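Local coordinates for protein trans-2-enoyl-CoA reductase [NADH] (PDB 4GGO) that reduces the carbon-carbon double bond of crotonyl-CoA and longer trans-2-enoyl-CoA substrates with NADH in fatty acid synthesis, at residues Asn52-Gly57 with Glu211-Gln216; Val115-Asp120 with Ala128-Glu133; Tyr232-Pro237 with Pro292-Ser297; Ser269-Val274 with Gly328-Asp333; Val276-Val281 with Gly306-Cys311. All blocks are in the same frame, centred on the assembly; numbering follows the deposited sequence.

Interaction 1: Asn52-Gly57 with Glu211-Gln216; sequences NVLVLG and ERWIKQ
The indole of Trp213 meets Leu54 and Leu56, two alternate residues on one side of strand 52-56, and so anchors helix 208-219 against the sheet. Followed along the helix, the first residues of 211-216 serve other neighbours: Glu211 forms a salt bridge with Arg262 of helix 248-266, and Arg212 forms salt bridges with Asp124 and Asp157. Trp213 comes next, and the whole contact hangs on it. Leu56 CD1 sits over one face of the indole, 3.5 Å from the centroid of the five-membered ring of Trp213 and only 7° off the ring normal, a well-directed CH-pi contact. The CG of Leu56 lies anti to its carbonyl carbon (chi1 -55°), and from there the two methyls part to serve different halves of the indole. While CD1 takes the pyrrole part, Leu56 CD2 rests by the benzo part, 3.6 Å from Trp213 CZ2. Leu54 approaches at about a right angle, its CD2 placed obliquely to the ring and 4.1 Å from Trp213 CE3. The indole is thus fixed by apolar contacts with two leucines, while NE1 makes a weak hydrogen bond to the carbonyl O of Ala121, an NAD(+)-binding residue, and Lys127 adds a cation-pi interaction. One residue further on, Ile214 turns to Ile144 of the neighbouring strand 141-146. Packing of this kind, a helix laid over the central parallel strands, is characteristic of the Rossmann fold, and strand 52-56 runs directly into the NAD(+)-binding segment that begins at Gly57.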
# COMPACT_ATOMS: atom_id res chain seq x y z
N ASN A 52 16.58 6.84 9.86
CA ASN A 52 15.58 6.34 10.80
C ASN A 52 14.19 6.48 10.21
O ASN A 52 13.70 7.59 10.01
CB ASN A 52 15.68 7.09 12.13
CG ASN A 52 16.97 6.80 12.87
OD1 ASN A 52 17.35 5.65 13.05
ND2 ASN A 52 17.65 7.86 13.31
N VAL A 53 13.55 5.35 9.94
CA VAL A 53 12.27 5.36 9.24
C VAL A 53 11.12 4.78 10.06
O VAL A 53 11.24 3.70 10.63
CB VAL A 53 12.36 4.61 7.90
CG1 VAL A 53 11.07 4.76 7.11
CG2 VAL A 53 13.55 5.11 7.09
N LEU A 54 10.01 5.50 10.09
CA LEU A 54 8.78 4.99 10.67
C LEU A 54 7.81 4.65 9.55
O LEU A 54 7.52 5.49 8.69
CB LEU A 54 8.15 6.03 11.60
CG LEU A 54 6.82 5.66 12.26
CD1 LEU A 54 6.99 4.44 13.16
CD2 LEU A 54 6.26 6.84 13.04
N VAL A 55 7.32 3.41 9.53
CA VAL A 55 6.35 2.99 8.52
C VAL A 55 5.04 2.56 9.16
O VAL A 55 4.99 1.59 9.92
CB VAL A 55 6.89 1.84 7.65
CG1 VAL A 55 5.85 1.43 6.62
CG2 VAL A 55 8.18 2.26 6.96
N LEU A 56 3.98 3.29 8.85
CA LEU A 56 2.66 3.00 9.40
C LEU A 56 1.85 2.17 8.42
O LEU A 56 1.45 2.66 7.36
CB LEU A 56 1.95 4.31 9.75
CG LEU A 56 2.76 5.20 10.69
CD1 LEU A 56 2.11 6.56 10.87
CD2 LEU A 56 2.94 4.51 12.04
N GLY A 57 1.61 0.92 8.77
CA GLY A 57 1.01 -0.04 7.85
C GLY A 57 2.13 -0.76 7.14
O GLY A 57 2.23 -0.73 5.91
N GLU A 211 -1.88 13.38 10.48
CA GLU A 211 -1.53 14.64 11.14
C GLU A 211 -1.36 14.43 12.64
O GLU A 211 -0.52 15.07 13.27
CB GLU A 211 -2.60 15.70 10.85
CG GLU A 211 -2.20 17.11 11.26
CD GLU A 211 -3.22 18.15 10.84
OE1 GLU A 211 -4.41 17.80 10.72
OE2 GLU A 211 -2.82 19.31 10.60
N ARG A 212 -2.17 13.54 13.20
CA ARG A 212 -2.08 13.23 14.63
C ARG A 212 -0.75 12.56 14.95
O ARG A 212 -0.13 12.86 15.96
CB ARG A 212 -3.25 12.33 15.06
CG ARG A 212 -3.45 12.26 16.57
CD ARG A 212 -4.59 11.33 16.93
NE ARG A 212 -4.86 11.31 18.36
CZ ARG A 212 -5.85 11.98 18.95
NH1 ARG A 212 -6.66 12.74 18.22
NH2 ARG A 212 -6.02 11.90 20.26
N TRP A 213 -0.32 11.65 14.07
CA TRP A 213 0.98 11.00 14.22
C TRP A 213 2.11 12.02 14.20
O TRP A 213 3.00 11.99 15.05
CB TRP A 213 1.20 9.97 13.11
CG TRP A 213 0.70 8.60 13.43
CD1 TRP A 213 -0.49 8.04 13.05
CD2 TRP A 213 1.38 7.59 14.20
NE1 TRP A 213 -0.60 6.76 13.54
CE2 TRP A 213 0.54 6.46 14.24
CE3 TRP A 213 2.61 7.54 14.85
CZ2 TRP A 213 0.89 5.29 14.92
CZ3 TRP A 213 2.96 6.38 15.52
CH2 TRP A 213 2.11 5.27 15.54
N ILE A 214 2.06 12.93 13.23
CA ILE A 214 3.10 13.94 13.06
C ILE A 214 3.15 14.92 14.23
O ILE A 214 4.23 15.19 14.77
CB ILE A 214 2.93 14.72 11.74
CG1 ILE A 214 2.97 13.76 10.55
CG2 ILE A 214 4.00 15.79 11.61
CD1 ILE A 214 4.23 12.94 10.46
N LYS A 215 2.00 15.45 14.62
CA LYS A 215 1.93 16.43 15.70
C LYS A 215 2.41 15.88 17.03
O LYS A 215 3.06 16.58 17.81
CB LYS A 215 0.51 16.99 15.83
CG LYS A 215 0.07 17.87 14.67
CD LYS A 215 -1.38 18.32 14.82
CE LYS A 215 -1.54 19.29 15.97
NZ LYS A 215 -0.81 20.57 15.73
N GLN A 216 2.11 14.61 17.30
CA GLN A 216 2.56 13.96 18.53
C GLN A 216 4.07 13.74 18.52
O GLN A 216 4.75 13.97 19.51
CB GLN A 216 1.83 12.64 18.76
CG GLN A 216 0.39 12.79 19.22
CD GLN A 216 -0.19 11.49 19.74
OE1 GLN A 216 0.54 10.54 20.03
NE2 GLN A 216 -1.51 11.43 19.86

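Interaction 2: Val115-Asp120 with Ala128-Glu133; sequences VTIDGD and AQVIEE
Val115 and Ile117 lie on a strand that runs nearly antiparallel to the helix bearing Gln129, Val130 and Glu133, their N-to-C directions 159° apart and their axes 9.7 Å apart at closest approach. Ile117 is central to the contact. Its CG1 branch stands anti to the carbonyl carbon (chi1 -63°) and carries CD1 onto the helix backbone, 3.6 Å from Val130 N, where it also meets Val130 CG2 at 3.7 Å. The other branch, Ile117 CG2, touches the amide oxygen OE1 of Gln129 at 3.5 Å. That oxygen accepts a hydrogen bond from a water 2.7 Å from Gln129 OE1, and the same water donates a longer bond to Asp118 O, so a polar bridge lies next to the isoleucine. Further along, Val115 CG2 comes within 3.8 Å of Glu133 OE2. The glutamate chain bends at chi2 (63°), and its carboxylate is held chiefly by Tyr113, whose hydroxyl bonds OE2, and by a salt bridge from OE1 to Lys136. Strand 114-118 is an outermost strand of the parallel sheet, and helix 124-136 leads from it toward strand 141-146 beyond strand 52-56: the beta-alpha-beta crossover of a Rossmann fold, with the NAD(+)-binding Asp120 in the loop between strand and helix.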
# COMPACT_ATOMS: atom_id res chain seq x y z
N VAL A 115 12.22 -2.88 14.76
CA VAL A 115 11.21 -3.15 15.77
C VAL A 115 9.81 -2.99 15.17
O VAL A 115 9.50 -1.99 14.53
CB VAL A 115 11.35 -2.21 16.98
CG1 VAL A 115 10.13 -2.29 17.88
CG2 VAL A 115 12.61 -2.55 17.77
N THR A 116 8.98 -4.01 15.38
CA THR A 116 7.61 -3.98 14.88
C THR A 116 6.62 -3.87 16.04
O THR A 116 6.63 -4.69 16.95
CB THR A 116 7.28 -5.23 14.06
OG1 THR A 116 8.21 -5.36 12.98
CG2 THR A 116 5.86 -5.15 13.49
N ILE A 117 5.78 -2.84 16.00
CA ILE A 117 4.74 -2.66 17.00
C ILE A 117 3.39 -3.08 16.44
O ILE A 117 2.88 -2.48 15.50
CB ILE A 117 4.67 -1.21 17.51
CG1 ILE A 117 5.98 -0.83 18.20
CG2 ILE A 117 3.50 -1.03 18.46
CD1 ILE A 117 5.98 0.55 18.80
N ASP A 118 2.81 -4.13 17.03
CA ASP A 118 1.55 -4.68 16.56
C ASP A 118 0.38 -4.11 17.35
O ASP A 118 0.31 -4.26 18.57
CB ASP A 118 1.57 -6.21 16.67
CG ASP A 118 0.54 -6.87 15.77
OD1 ASP A 118 -0.53 -6.28 15.54
OD2 ASP A 118 0.81 -7.99 15.29
N GLY A 119 -0.54 -3.45 16.66
CA GLY A 119 -1.70 -2.86 17.29
C GLY A 119 -2.38 -1.82 16.42
O GLY A 119 -1.94 -1.55 15.30
N ASP A 120 -3.46 -1.25 16.93
CA ASP A 120 -4.23 -0.25 16.20
C ASP A 120 -3.48 1.08 16.11
O ASP A 120 -3.37 1.81 17.09
CB ASP A 120 -5.59 -0.04 16.86
CG ASP A 120 -6.46 0.97 16.12
OD1 ASP A 120 -6.22 1.19 14.91
OD2 ASP A 120 -7.38 1.53 16.75
N ALA A 128 2.05 5.90 21.62
CA ALA A 128 2.85 6.00 22.84
C ALA A 128 3.98 4.98 22.83
O ALA A 128 5.10 5.28 23.26
CB ALA A 128 1.98 5.82 24.07
N GLN A 129 3.69 3.78 22.34
CA GLN A 129 4.70 2.72 22.26
C GLN A 129 5.80 3.09 21.27
O GLN A 129 6.96 2.75 21.47
CB GLN A 129 4.05 1.39 21.88
CG GLN A 129 3.01 0.89 22.87
CD GLN A 129 2.46 -0.47 22.51
OE1 GLN A 129 3.14 -1.29 21.90
NE2 GLN A 129 1.21 -0.72 22.89
N VAL A 130 5.42 3.78 20.20
CA VAL A 130 6.38 4.24 19.21
C VAL A 130 7.30 5.30 19.81
O VAL A 130 8.52 5.19 19.74
CB VAL A 130 5.69 4.81 17.96
CG1 VAL A 130 6.70 5.49 17.04
CG2 VAL A 130 4.93 3.72 17.22
N ILE A 131 6.69 6.32 20.40
CA ILE A 131 7.43 7.40 21.06
C ILE A 131 8.39 6.85 22.11
O ILE A 131 9.55 7.26 22.18
CB ILE A 131 6.47 8.40 21.72
CG1 ILE A 131 5.63 9.12 20.66
CG2 ILE A 131 7.24 9.41 22.56
CD1 ILE A 131 4.55 10.01 21.24
N GLU A 132 7.90 5.90 22.90
CA GLU A 132 8.71 5.27 23.95
C GLU A 132 9.93 4.56 23.38
O GLU A 132 11.05 4.73 23.88
CB GLU A 132 7.85 4.30 24.76
CG GLU A 132 8.62 3.54 25.84
CD GLU A 132 7.70 2.74 26.74
OE1 GLU A 132 6.47 2.97 26.70
OE2 GLU A 132 8.21 1.87 27.48
N GLU A 133 9.72 3.77 22.34
CA GLU A 133 10.81 3.04 21.69
C GLU A 133 11.80 4.00 21.03
O GLU A 133 13.01 3.78 21.07
CB GLU A 133 10.27 2.05 20.67
CG GLU A 133 11.33 1.29 19.89
CD GLU A 133 12.21 0.41 20.77
OE1 GLU A 133 11.74 -0.00 21.85
OE2 GLU A 133 13.36 0.14 20.37
O HOH W 1 1.99 -3.59 21.24

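Interaction 3: Tyr232-Pro237 with Pro292-Ser297; sequences YSYIGP and PLYLAS
Tyr294, Pro237 and Tyr234 make this contact, with the ring of Tyr294 at its heart. The pyrrolidine of Pro237 lies over one face of that ring, CG centred 3.5 Å from the Tyr294 ring centroid and 12° off the normal. CB and CD of the proline flank this point, so CB meets Tyr294 CE1 at 3.6 Å while CD stands by the CE2 side. Tyr234 takes another approach: its hydroxyl comes in at the edge, near the plane of the Tyr294 ring, with Tyr234 OH 3.4 Å from Tyr294 CE2. Both tyrosines have CG anti to the backbone N (chi1 167° for Tyr294), and the side chains extend toward each other from opposite directions. The two hydroxyls converge on one acceptor, Glu344 OE2, and Tyr294 OH is also bonded by Gln350 NE2; this shared carboxylate probably helps to set the orientation of both phenols. The backbone N of Gly236 lies over the centre of the other ring, 3.6 Å above the plane of Tyr234. Tyr234 binds substrate and stacks edge-to-face on Tyr244, the inferred proton donor, which is consistent with helix 291-305 backing one side of the reductase active site.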
# COMPACT_ATOMS: atom_id res chain seq x y z
N TYR A 232 0.25 7.64 1.01
CA TYR A 232 -0.02 7.06 -0.30
C TYR A 232 -1.48 7.22 -0.69
O TYR A 232 -2.37 7.19 0.17
CB TYR A 232 0.40 5.59 -0.33
CG TYR A 232 1.89 5.39 -0.19
CD1 TYR A 232 2.78 6.28 -0.77
CD2 TYR A 232 2.41 4.32 0.53
CE1 TYR A 232 4.14 6.12 -0.65
CE2 TYR A 232 3.77 4.14 0.66
CZ TYR A 232 4.64 5.05 0.07
OH TYR A 232 6.00 4.88 0.19
N SER A 233 -1.72 7.39 -1.98
CA SER A 233 -3.07 7.60 -2.49
C SER A 233 -3.18 7.14 -3.94
O SER A 233 -2.24 6.56 -4.49
CB SER A 233 -3.46 9.07 -2.38
OG SER A 233 -4.79 9.27 -2.80
N TYR A 234 -4.32 7.40 -4.56
CA TYR A 234 -4.57 6.96 -5.93
C TYR A 234 -5.53 7.91 -6.63
O TYR A 234 -6.48 8.41 -6.02
CB TYR A 234 -5.13 5.54 -5.93
CG TYR A 234 -5.26 4.92 -7.30
CD1 TYR A 234 -4.16 4.81 -8.14
CD2 TYR A 234 -6.47 4.42 -7.75
CE1 TYR A 234 -4.27 4.24 -9.40
CE2 TYR A 234 -6.60 3.84 -9.00
CZ TYR A 234 -5.49 3.75 -9.82
OH TYR A 234 -5.61 3.18 -11.06
N ILE A 235 -5.29 8.17 -7.91
CA ILE A 235 -6.14 9.05 -8.69
C ILE A 235 -6.92 8.25 -9.73
O ILE A 235 -8.13 8.46 -9.91
CB ILE A 235 -5.32 10.18 -9.35
CG1 ILE A 235 -4.88 11.20 -8.30
CG2 ILE A 235 -6.13 10.87 -10.44
CD1 ILE A 235 -4.06 12.34 -8.86
N GLY A 236 -6.24 7.33 -10.40
CA GLY A 236 -6.90 6.42 -11.31
C GLY A 236 -7.24 7.00 -12.67
O GLY A 236 -7.04 8.19 -12.91
N PRO A 237 -7.78 6.16 -13.56
CA PRO A 237 -8.13 6.53 -14.93
C PRO A 237 -9.46 7.28 -14.99
O PRO A 237 -10.15 7.41 -13.98
CB PRO A 237 -8.29 5.18 -15.62
CG PRO A 237 -8.79 4.29 -14.54
CD PRO A 237 -8.08 4.74 -13.29
N PRO A 292 -11.41 -4.05 -11.54
CA PRO A 292 -10.73 -5.31 -11.87
C PRO A 292 -10.47 -5.47 -13.37
O PRO A 292 -9.43 -6.01 -13.75
CB PRO A 292 -11.73 -6.38 -11.41
CG PRO A 292 -12.55 -5.70 -10.38
CD PRO A 292 -12.70 -4.30 -10.88
N LEU A 293 -11.39 -4.99 -14.20
CA LEU A 293 -11.22 -5.05 -15.65
C LEU A 293 -10.14 -4.08 -16.10
O LEU A 293 -9.34 -4.39 -16.99
CB LEU A 293 -12.53 -4.74 -16.36
CG LEU A 293 -12.45 -4.69 -17.89
CD1 LEU A 293 -11.99 -6.02 -18.45
CD2 LEU A 293 -13.79 -4.28 -18.49
N TYR A 294 -10.12 -2.90 -15.49
CA TYR A 294 -9.10 -1.90 -15.79
C TYR A 294 -7.70 -2.40 -15.45
O TYR A 294 -6.79 -2.32 -16.27
CB TYR A 294 -9.40 -0.60 -15.04
CG TYR A 294 -8.24 0.38 -15.05
CD1 TYR A 294 -7.88 1.04 -16.22
CD2 TYR A 294 -7.52 0.65 -13.89
CE1 TYR A 294 -6.83 1.93 -16.24
CE2 TYR A 294 -6.46 1.54 -13.90
CZ TYR A 294 -6.12 2.18 -15.08
OH TYR A 294 -5.08 3.07 -15.10
N LEU A 295 -7.55 -2.91 -14.23
CA LEU A 295 -6.26 -3.41 -13.76
C LEU A 295 -5.75 -4.57 -14.61
O LEU A 295 -4.57 -4.62 -14.95
CB LEU A 295 -6.34 -3.84 -12.29
CG LEU A 295 -6.48 -2.72 -11.26
CD1 LEU A 295 -6.64 -3.30 -9.87
CD2 LEU A 295 -5.29 -1.78 -11.33
N ALA A 296 -6.63 -5.51 -14.93
CA ALA A 296 -6.28 -6.64 -15.78
C ALA A 296 -5.81 -6.16 -17.15
O ALA A 296 -4.87 -6.70 -17.72
CB ALA A 296 -7.45 -7.59 -15.92
N SER A 297 -6.48 -5.13 -17.66
CA SER A 297 -6.11 -4.54 -18.94
C SER A 297 -4.83 -3.73 -18.80
O SER A 297 -3.98 -3.74 -19.70
CB SER A 297 -7.24 -3.66 -19.46
OG SER A 297 -8.46 -4.39 -19.55

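Interaction 4: Ser269-Val274 with Gly328-Asp333; sequences SIRAFV and GTIPVD
This is an apolar contact near the protein surface, in which Arg271 and Phe273 of strand 270-276 are met by Ile330 and Val332 of the loop that leads to strand 338-339. Residues two apart do the touching on each segment; on the loop the intervening Pro331 turns away. Both aliphatic side chains come to Phe273 from the same side of its ring plane, Ile330 toward CE2 and CZ, Val332 toward CD1 and CE1. Ile330 crosses it obliquely: its CG2 stands 4.0 Å above the plane of the Phe273 ring, offset toward the rim, while CD1 reaches the ring atom Phe273 CE2 at 3.9 Å. Val332 arrives at about a right angle to the phenylalanine, with CG1 3.8 Å from Phe273 CE1 and oblique to the ring. That methyl is the branch anti to the carbonyl carbon of Val332 (chi1 -70°). Ile330 CD1 does double duty, lying over one face of the Arg271 guanidinium with NH1 at 4.1 Å. The arginine chain bends at chi3 (-68°), and NH2 of the guanidinium is hydrogen-bonded to the carbonyl O of Gly226, while NH1 is the nitrogen nearest the methyl. Ile338 of the outermost strand packs on Phe273, Ile330 and Val332 alike. The contact thus covers one side of the sheet at its edge, where a Rossmann-type parallel sheet passes from strand 270-276 to its last neighbour, 338-339.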
# COMPACT_ATOMS: atom_id res chain seq x y z
N SER A 269 9.96 23.06 9.20
CA SER A 269 11.10 22.16 9.23
C SER A 269 10.73 20.77 8.72
O SER A 269 11.44 19.80 8.99
CB SER A 269 11.64 22.06 10.66
OG SER A 269 10.66 21.51 11.53
N ILE A 270 9.63 20.67 7.99
CA ILE A 270 9.15 19.38 7.51
C ILE A 270 8.84 19.39 6.01
O ILE A 270 8.64 20.46 5.42
CB ILE A 270 7.91 18.90 8.30
CG1 ILE A 270 7.97 17.38 8.53
CG2 ILE A 270 6.62 19.30 7.59
CD1 ILE A 270 6.87 16.86 9.43
N ARG A 271 8.83 18.21 5.41
CA ARG A 271 8.48 18.07 4.00
C ARG A 271 7.41 17.00 3.82
O ARG A 271 7.71 15.81 3.74
CB ARG A 271 9.72 17.74 3.17
CG ARG A 271 10.72 18.89 3.06
CD ARG A 271 11.94 18.50 2.23
NE ARG A 271 12.76 17.50 2.90
CZ ARG A 271 13.88 16.99 2.40
NH1 ARG A 271 14.33 17.40 1.22
NH2 ARG A 271 14.56 16.08 3.08
N ALA A 272 6.15 17.43 3.78
CA ALA A 272 5.02 16.52 3.67
C ALA A 272 4.47 16.46 2.25
O ALA A 272 4.32 17.48 1.59
CB ALA A 272 3.92 16.93 4.64
N PHE A 273 4.18 15.25 1.78
CA PHE A 273 3.64 15.05 0.44
C PHE A 273 2.58 13.97 0.43
O PHE A 273 2.63 13.02 1.21
CB PHE A 273 4.74 14.63 -0.53
CG PHE A 273 5.92 15.57 -0.58
CD1 PHE A 273 5.91 16.66 -1.44
CD2 PHE A 273 7.03 15.34 0.20
CE1 PHE A 273 7.00 17.51 -1.49
CE2 PHE A 273 8.12 16.19 0.15
CZ PHE A 273 8.10 17.28 -0.70
N VAL A 274 1.61 14.12 -0.47
CA VAL A 274 0.78 12.99 -0.85
C VAL A 274 1.48 12.33 -2.03
O VAL A 274 1.82 13.00 -3.01
CB VAL A 274 -0.63 13.42 -1.27
CG1 VAL A 274 -1.38 12.25 -1.90
CG2 VAL A 274 -1.40 13.95 -0.07
N GLY A 328 19.00 16.35 -5.67
CA GLY A 328 18.52 16.83 -4.39
C GLY A 328 17.11 17.41 -4.42
O GLY A 328 16.66 18.00 -3.44
N THR A 329 16.41 17.24 -5.54
CA THR A 329 15.05 17.74 -5.65
C THR A 329 14.04 16.63 -5.36
O THR A 329 14.38 15.45 -5.32
CB THR A 329 14.76 18.29 -7.06
OG1 THR A 329 14.65 17.21 -8.00
CG2 THR A 329 15.87 19.24 -7.51
N ILE A 330 12.79 17.03 -5.13
CA ILE A 330 11.69 16.09 -5.02
C ILE A 330 10.60 16.52 -6.00
O ILE A 330 9.79 17.40 -5.68
CB ILE A 330 11.12 16.02 -3.59
CG1 ILE A 330 12.21 15.60 -2.60
CG2 ILE A 330 9.95 15.05 -3.53
CD1 ILE A 330 11.71 15.45 -1.18
N PRO A 331 10.59 15.92 -7.20
CA PRO A 331 9.66 16.26 -8.27
C PRO A 331 8.21 16.07 -7.84
O PRO A 331 7.85 15.03 -7.30
CB PRO A 331 10.01 15.26 -9.38
CG PRO A 331 11.42 14.88 -9.10
CD PRO A 331 11.54 14.87 -7.61
N VAL A 332 7.39 17.09 -8.08
CA VAL A 332 5.98 17.04 -7.74
C VAL A 332 5.16 17.62 -8.89
O VAL A 332 5.69 18.34 -9.73
CB VAL A 332 5.68 17.85 -6.47
CG1 VAL A 332 6.25 17.16 -5.24
CG2 VAL A 332 6.22 19.27 -6.60
N ASP A 333 3.88 17.29 -8.93
CA ASP A 333 3.00 17.88 -9.94
C ASP A 333 2.64 19.31 -9.55
O ASP A 333 3.16 19.86 -8.58
CB ASP A 333 1.74 17.03 -10.17
CG ASP A 333 0.92 16.82 -8.91
OD1 ASP A 333 1.13 17.53 -7.90
OD2 ASP A 333 0.03 15.95 -8.93

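Interaction 5: Val276-Val281 with Gly306-Cys311; sequences VNKGLV and GNHEGC
Lys278 and Leu280, in the loop that follows strand 270-276 of the Rossmann-type sheet, meet Glu309 of the loop before helix 311-323 and Cys311, the first residue of that helix. Leu280 and Val281 belong to the NAD(+) site, so the contact ties one wall of the cofactor cleft to a helix start, with Gly310 at the N-cap. Apolar contacts come first. The side chains of Lys278 and Glu309 cross obliquely, Lys278 CD 3.8 Å from Glu309 CB, and Leu280 CD1 touches Cys311 SG at 3.6 Å. Leu280 reaches the sulfur with CG placed between its backbone N and carbonyl carbon (chi1 79°). Charges are more widely spaced: the carboxylate of Glu309 has its own partner in Arg317, a salt bridge through OE1, and stands 6.5 Å (OE1) from Lys278 NZ. Hydrogen bonding gathers at that ammonium nitrogen, which chi3 and chi4 fold back toward the lysine's own loop. The principal bond runs from Lys278 NZ to Gly279 O at 2.9 Å, entering nearly head-on with a C=O...N angle of 165°. A weak bond crosses to Glu309 O, lying 3.3 Å from Lys278 NZ, so the buried amine has one firm carbonyl partner in its own loop and a weak one across the contact. The last partner is a water 2.9 Å from Lys278 NZ that accepts from it and that also links to His308 ND1.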
# COMPACT_ATOMS: atom_id res chain seq x y z
N VAL A 276 0.98 9.85 -5.00
CA VAL A 276 0.00 9.13 -5.79
C VAL A 276 0.68 7.96 -6.49
O VAL A 276 1.53 8.15 -7.36
CB VAL A 276 -0.66 10.04 -6.84
CG1 VAL A 276 -1.86 9.34 -7.46
CG2 VAL A 276 -1.08 11.36 -6.20
N ASN A 277 0.30 6.75 -6.09
CA ASN A 277 0.91 5.54 -6.64
C ASN A 277 0.05 4.92 -7.74
O ASN A 277 -1.06 5.38 -8.01
CB ASN A 277 1.16 4.53 -5.52
CG ASN A 277 2.12 5.05 -4.47
OD1 ASN A 277 2.52 6.22 -4.50
ND2 ASN A 277 2.49 4.19 -3.53
N LYS A 278 0.57 3.87 -8.37
CA LYS A 278 -0.15 3.20 -9.45
C LYS A 278 -1.24 2.29 -8.90
O LYS A 278 -1.29 2.00 -7.71
CB LYS A 278 0.81 2.40 -10.33
CG LYS A 278 1.25 1.07 -9.72
CD LYS A 278 2.20 0.32 -10.65
CE LYS A 278 1.49 -0.15 -11.92
NZ LYS A 278 0.51 -1.23 -11.64
N GLY A 279 -2.12 1.84 -9.79
CA GLY A 279 -3.19 0.94 -9.41
C GLY A 279 -2.68 -0.47 -9.20
O GLY A 279 -1.76 -0.92 -9.89
N LEU A 280 -3.28 -1.17 -8.25
CA LEU A 280 -2.88 -2.53 -7.93
C LEU A 280 -4.06 -3.30 -7.35
O LEU A 280 -5.05 -2.71 -6.93
CB LEU A 280 -1.72 -2.54 -6.93
CG LEU A 280 -2.08 -2.31 -5.46
CD1 LEU A 280 -0.95 -2.76 -4.55
CD2 LEU A 280 -2.42 -0.85 -5.18
N VAL A 281 -3.94 -4.63 -7.32
CA VAL A 281 -4.97 -5.46 -6.73
C VAL A 281 -4.99 -5.28 -5.22
O VAL A 281 -3.99 -5.52 -4.55
CB VAL A 281 -4.75 -6.95 -7.04
CG1 VAL A 281 -5.80 -7.80 -6.34
CG2 VAL A 281 -4.77 -7.19 -8.54
N GLY A 306 6.58 -2.63 -21.19
CA GLY A 306 7.80 -2.75 -20.41
C GLY A 306 7.86 -1.82 -19.21
O GLY A 306 8.91 -1.70 -18.58
N ASN A 307 6.75 -1.16 -18.90
CA ASN A 307 6.71 -0.24 -17.77
C ASN A 307 5.82 -0.71 -16.62
O ASN A 307 5.42 0.09 -15.77
CB ASN A 307 6.32 1.17 -18.22
CG ASN A 307 4.97 1.22 -18.89
OD1 ASN A 307 4.29 0.21 -19.02
ND2 ASN A 307 4.56 2.41 -19.31
N HIS A 308 5.51 -2.00 -16.59
CA HIS A 308 4.72 -2.55 -15.49
C HIS A 308 5.52 -2.56 -14.19
O HIS A 308 6.72 -2.83 -14.19
CB HIS A 308 4.26 -3.97 -15.80
CG HIS A 308 3.56 -4.64 -14.66
ND1 HIS A 308 2.31 -4.25 -14.22
CD2 HIS A 308 3.95 -5.66 -13.85
CE1 HIS A 308 1.95 -5.01 -13.19
NE2 HIS A 308 2.93 -5.87 -12.95
N GLU A 309 4.83 -2.25 -13.09
CA GLU A 309 5.45 -2.26 -11.77
C GLU A 309 4.54 -2.91 -10.74
O GLU A 309 3.31 -2.79 -10.82
CB GLU A 309 5.78 -0.84 -11.32
CG GLU A 309 6.90 -0.16 -12.09
CD GLU A 309 7.11 1.27 -11.64
OE1 GLU A 309 6.16 2.07 -11.72
OE2 GLU A 309 8.23 1.59 -11.19
N GLY A 310 5.14 -3.61 -9.79
CA GLY A 310 4.44 -4.07 -8.61
C GLY A 310 4.79 -3.13 -7.47
O GLY A 310 5.32 -2.04 -7.70
N CYS A 311 4.50 -3.54 -6.24
CA CYS A 311 4.77 -2.69 -5.08
C CYS A 311 6.24 -2.36 -4.91
O CYS A 311 6.60 -1.19 -4.75
CB CYS A 311 4.24 -3.35 -3.80
SG CYS A 311 2.45 -3.55 -3.80
O HOH W 2 0.82 -2.27 -14.31

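How the interactions relate
Read from the N terminus, interaction 1 closes the first and longest loop, bringing strand 52-56 back to helix 208-219. Interaction 2 is nested inside that loop and joins the outermost strand 114-118 to helix 124-136; the two contacts touch through Val130, which packs on Trp213 and Leu54. The remaining three open after interaction 1 has closed and interlace. Interaction 3 opens at 232-237 and crosses interactions 4 and 5, whose first segments begin before it closes at 292-297. Interaction 5 nests within interaction 4. Interactions 3 and 5, with centres 9 Å apart, adjoin around the active site, whereas interaction 4 ties strand 270-276 to the loop leading into its neighbour, the last strand 338-339.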